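Local coordinates for protein FOP (Homo sapiens, PDB 2D68) that homodimerises through its N-terminal domain and is required for anchoring microtubules to centrosomes and for ciliation, at the interface of chains A and B. Coordinates in Å, arbitrary orientation; residue numbers count along the deposited sequence, not the author numbering. Chains: chain A/B, FOP.

The interface of chains A and B. Residues chain A 25, 28-29, 41, 75; chain B 25, 28-29, 41, 75.
A:Val25 and B:Val25 meet at the middle of the patch, where their CG1 methyls lie 3.9 Å apart and the two side chains cross obliquely. The second methyl of each valine is shared between a ring and a leucine of the partner. With A:Val25 CG1 anti to the backbone N (chi1 168°), CG2 sits beside that nitrogen and rests over one face of the B:Phe28 ring, 3.9 Å above its plane and toward the rim; B:Val25 CG2 caps A:Phe28 in the same way. An alanine in place of A:Val25 would probably open a gap at the centre, taking a methyl partner from B:Val25 CG1 and the cover from the B:Phe28 face and B:Leu75 CD1.

Leucine tips close one end. A:Leu75 CD2 packs on B:Val25 CG2 at 3.7 Å. B:Leu75 has CG anti to the carbonyl carbon (chi1 -84°) while A:Leu75 is turned differently (chi1 -147°), and unlike methyls meet, A:Leu75 CD1 on B:Leu75 CD2 at 3.8 Å.

Toward the other end, aromatic edges take over. A:Leu29 CD2 points at the rim of B:Phe41 in the plane of the ring, 4.0 Å from CD1, and A:Phe28 CE2 reaches B:Phe41 CE1 at 4.1 Å, the side chains nearly perpendicular. The twin contact sets B:Leu29 CD2 on A:Phe41 CD1.

All contacts across this patch are apolar. In this homodimer core helices 16-31 pair about the two-fold; with helix 35-45 they make up much of the LisH motif, and helix 74-81 flanks them.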
ATOM      1  N   VAL A  25       2.724   1.515   2.765  1.00  7.95           N
ATOM      2  CA  VAL A  25       1.638   0.659   3.269  1.00  7.14           C
ATOM      3  C   VAL A  25       1.350   0.994   4.737  1.00  7.78           C
ATOM      4  O   VAL A  25       0.196   1.240   5.106  1.00  8.00           O
ATOM      5  CB  VAL A  25       1.988  -0.831   3.057  1.00  7.51           C
ATOM      6  CG1 VAL A  25       1.029  -1.730   3.825  1.00  8.22           C
ATOM      7  CG2 VAL A  25       1.933  -1.150   1.561  1.00  7.77           C
ATOM      8  N   PHE A  28      -0.386   4.284   5.076  1.00  8.15           N
ATOM      9  CA  PHE A  28      -1.799   4.168   4.700  1.00  7.55           C
ATOM     10  C   PHE A  28      -2.619   3.657   5.889  1.00  7.65           C
ATOM     11  O   PHE A  28      -3.678   4.197   6.203  1.00  9.29           O
ATOM     12  CB  PHE A  28      -1.944   3.235   3.483  1.00  8.36           C
ATOM     13  CG  PHE A  28      -3.363   2.882   3.157  1.00  8.41           C
ATOM     14  CD1 PHE A  28      -4.095   3.642   2.245  1.00 10.26           C
ATOM     15  CD2 PHE A  28      -3.980   1.781   3.757  1.00  8.87           C
ATOM     16  CE1 PHE A  28      -5.434   3.310   1.952  1.00 11.74           C
ATOM     17  CE2 PHE A  28      -5.305   1.448   3.470  1.00  8.89           C
ATOM     18  CZ  PHE A  28      -6.027   2.191   2.565  1.00 10.27           C
ATOM     19  N   LEU A  29      -2.107   2.623   6.553  1.00  7.72           N
ATOM     20  CA  LEU A  29      -2.812   2.030   7.688  1.00  8.50           C
ATOM     21  C   LEU A  29      -2.967   3.049   8.801  1.00  9.53           C
ATOM     22  O   LEU A  29      -4.035   3.171   9.404  1.00 10.18           O
ATOM     23  CB  LEU A  29      -2.061   0.790   8.178  1.00  8.82           C
ATOM     24  CG  LEU A  29      -1.945  -0.369   7.177  1.00  8.23           C
ATOM     25  CD1 LEU A  29      -1.060  -1.465   7.805  1.00 11.13           C
ATOM     26  CD2 LEU A  29      -3.320  -0.909   6.789  1.00 10.33           C
ATOM     27  N   PHE A  41       0.230  -6.323  11.510  1.00 10.97           N
ATOM     28  CA  PHE A  41       1.205  -5.978  10.476  1.00 12.28           C
ATOM     29  C   PHE A  41       2.623  -5.906  11.034  1.00 12.61           C
ATOM     30  O   PHE A  41       3.549  -6.467  10.451  1.00 12.69           O
ATOM     31  CB  PHE A  41       0.807  -4.642   9.840  1.00 11.77           C
ATOM     32  CG  PHE A  41       1.751  -4.147   8.778  1.00 12.66           C
ATOM     33  CD1 PHE A  41       1.650  -4.589   7.462  1.00 13.82           C
ATOM     34  CD2 PHE A  41       2.708  -3.182   9.098  1.00 13.65           C
ATOM     35  CE1 PHE A  41       2.530  -4.092   6.472  1.00 15.57           C
ATOM     36  CE2 PHE A  41       3.588  -2.697   8.130  1.00 13.82           C
ATOM     37  CZ  PHE A  41       3.489  -3.145   6.821  1.00 13.55           C
ATOM     38  N   LEU A  75       0.155   7.509  -0.469  1.00  9.40           N
ATOM     39  CA  LEU A  75      -0.080   6.682  -1.646  1.00 10.65           C
ATOM     40  C   LEU A  75      -1.113   7.299  -2.581  1.00 10.10           C
ATOM     41  O   LEU A  75      -1.078   7.057  -3.785  1.00 10.12           O
ATOM     42  CB  LEU A  75      -0.490   5.268  -1.224  1.00 11.90           C
ATOM     43  CG  LEU A  75      -0.095   4.055  -2.059  1.00 17.19           C
ATOM     44  CD1 LEU A  75       1.375   4.060  -2.481  1.00 15.52           C
ATOM     45  CD2 LEU A  75      -0.359   2.832  -1.204  1.00 18.28           C
TER
ATOM     46  N   VAL B  25      -2.662  -1.837  -1.648  1.00  7.60           N
ATOM     47  CA  VAL B  25      -2.251  -2.238  -0.298  1.00  7.43           C
ATOM     48  C   VAL B  25      -2.628  -3.704  -0.018  1.00  7.34           C
ATOM     49  O   VAL B  25      -1.772  -4.492   0.414  1.00  7.84           O
ATOM     50  CB  VAL B  25      -2.834  -1.279   0.755  1.00  6.91           C
ATOM     51  CG1 VAL B  25      -2.527  -1.778   2.198  1.00  8.51           C
ATOM     52  CG2 VAL B  25      -2.241   0.118   0.571  1.00  7.91           C
ATOM     53  N   PHE B  28      -0.307  -6.012  -1.868  1.00  7.81           N
ATOM     54  CA  PHE B  28       0.965  -6.130  -1.186  1.00  7.75           C
ATOM     55  C   PHE B  28       0.880  -7.181  -0.062  1.00  8.01           C
ATOM     56  O   PHE B  28       1.753  -8.040   0.061  1.00  8.15           O
ATOM     57  CB  PHE B  28       1.396  -4.760  -0.637  1.00  8.37           C
ATOM     58  CG  PHE B  28       2.570  -4.837   0.286  1.00  6.99           C
ATOM     59  CD1 PHE B  28       3.862  -4.695  -0.191  1.00  8.59           C
ATOM     60  CD2 PHE B  28       2.389  -5.040   1.658  1.00  8.85           C
ATOM     61  CE1 PHE B  28       4.950  -4.796   0.680  1.00  9.13           C
ATOM     62  CE2 PHE B  28       3.474  -5.130   2.519  1.00  9.74           C
ATOM     63  CZ  PHE B  28       4.753  -5.006   2.025  1.00 10.76           C
ATOM     64  N   LEU B  29      -0.184  -7.118   0.737  1.00  7.86           N
ATOM     65  CA  LEU B  29      -0.361  -8.083   1.829  1.00  8.96           C
ATOM     66  C   LEU B  29      -0.466  -9.494   1.278  1.00  9.47           C
ATOM     67  O   LEU B  29       0.153 -10.437   1.804  1.00 10.02           O
ATOM     68  CB  LEU B  29      -1.594  -7.727   2.678  1.00  8.97           C
ATOM     69  CG  LEU B  29      -1.581  -6.353   3.343  1.00  9.35           C
ATOM     70  CD1 LEU B  29      -2.960  -6.125   4.024  1.00  9.49           C
ATOM     71  CD2 LEU B  29      -0.461  -6.232   4.368  1.00 10.27           C
ATOM     72  N   PHE B  41      -7.342  -6.706   8.269  1.00 10.50           N
ATOM     73  CA  PHE B  41      -7.554  -5.640   7.264  1.00 10.40           C
ATOM     74  C   PHE B  41      -8.952  -5.665   6.645  1.00 10.48           C
ATOM     75  O   PHE B  41      -9.615  -4.631   6.537  1.00 10.57           O
ATOM     76  CB  PHE B  41      -6.498  -5.769   6.168  1.00 10.92           C
ATOM     77  CG  PHE B  41      -6.573  -4.711   5.087  1.00 10.56           C
ATOM     78  CD1 PHE B  41      -5.921  -3.495   5.240  1.00 11.33           C
ATOM     79  CD2 PHE B  41      -7.267  -4.959   3.899  1.00 12.38           C
ATOM     80  CE1 PHE B  41      -5.957  -2.523   4.226  1.00 13.19           C
ATOM     81  CE2 PHE B  41      -7.315  -3.991   2.885  1.00 13.55           C
ATOM     82  CZ  PHE B  41      -6.661  -2.775   3.053  1.00 11.62           C
ATOM     83  N   LEU B  75       2.904  -2.644  -6.149  1.00  8.32           N
ATOM     84  CA  LEU B  75       3.398  -1.361  -5.621  1.00  9.23           C
ATOM     85  C   LEU B  75       4.891  -1.183  -5.841  1.00  9.18           C
ATOM     86  O   LEU B  75       5.385  -0.062  -5.929  1.00  9.37           O
ATOM     87  CB  LEU B  75       3.075  -1.220  -4.132  1.00 10.04           C
ATOM     88  CG  LEU B  75       1.686  -0.695  -3.803  1.00  9.73           C
ATOM     89  CD1 LEU B  75       1.401  -0.780  -2.305  1.00 11.30           C
ATOM     90  CD2 LEU B  75       1.509   0.754  -4.307  1.00  9.67           C
TER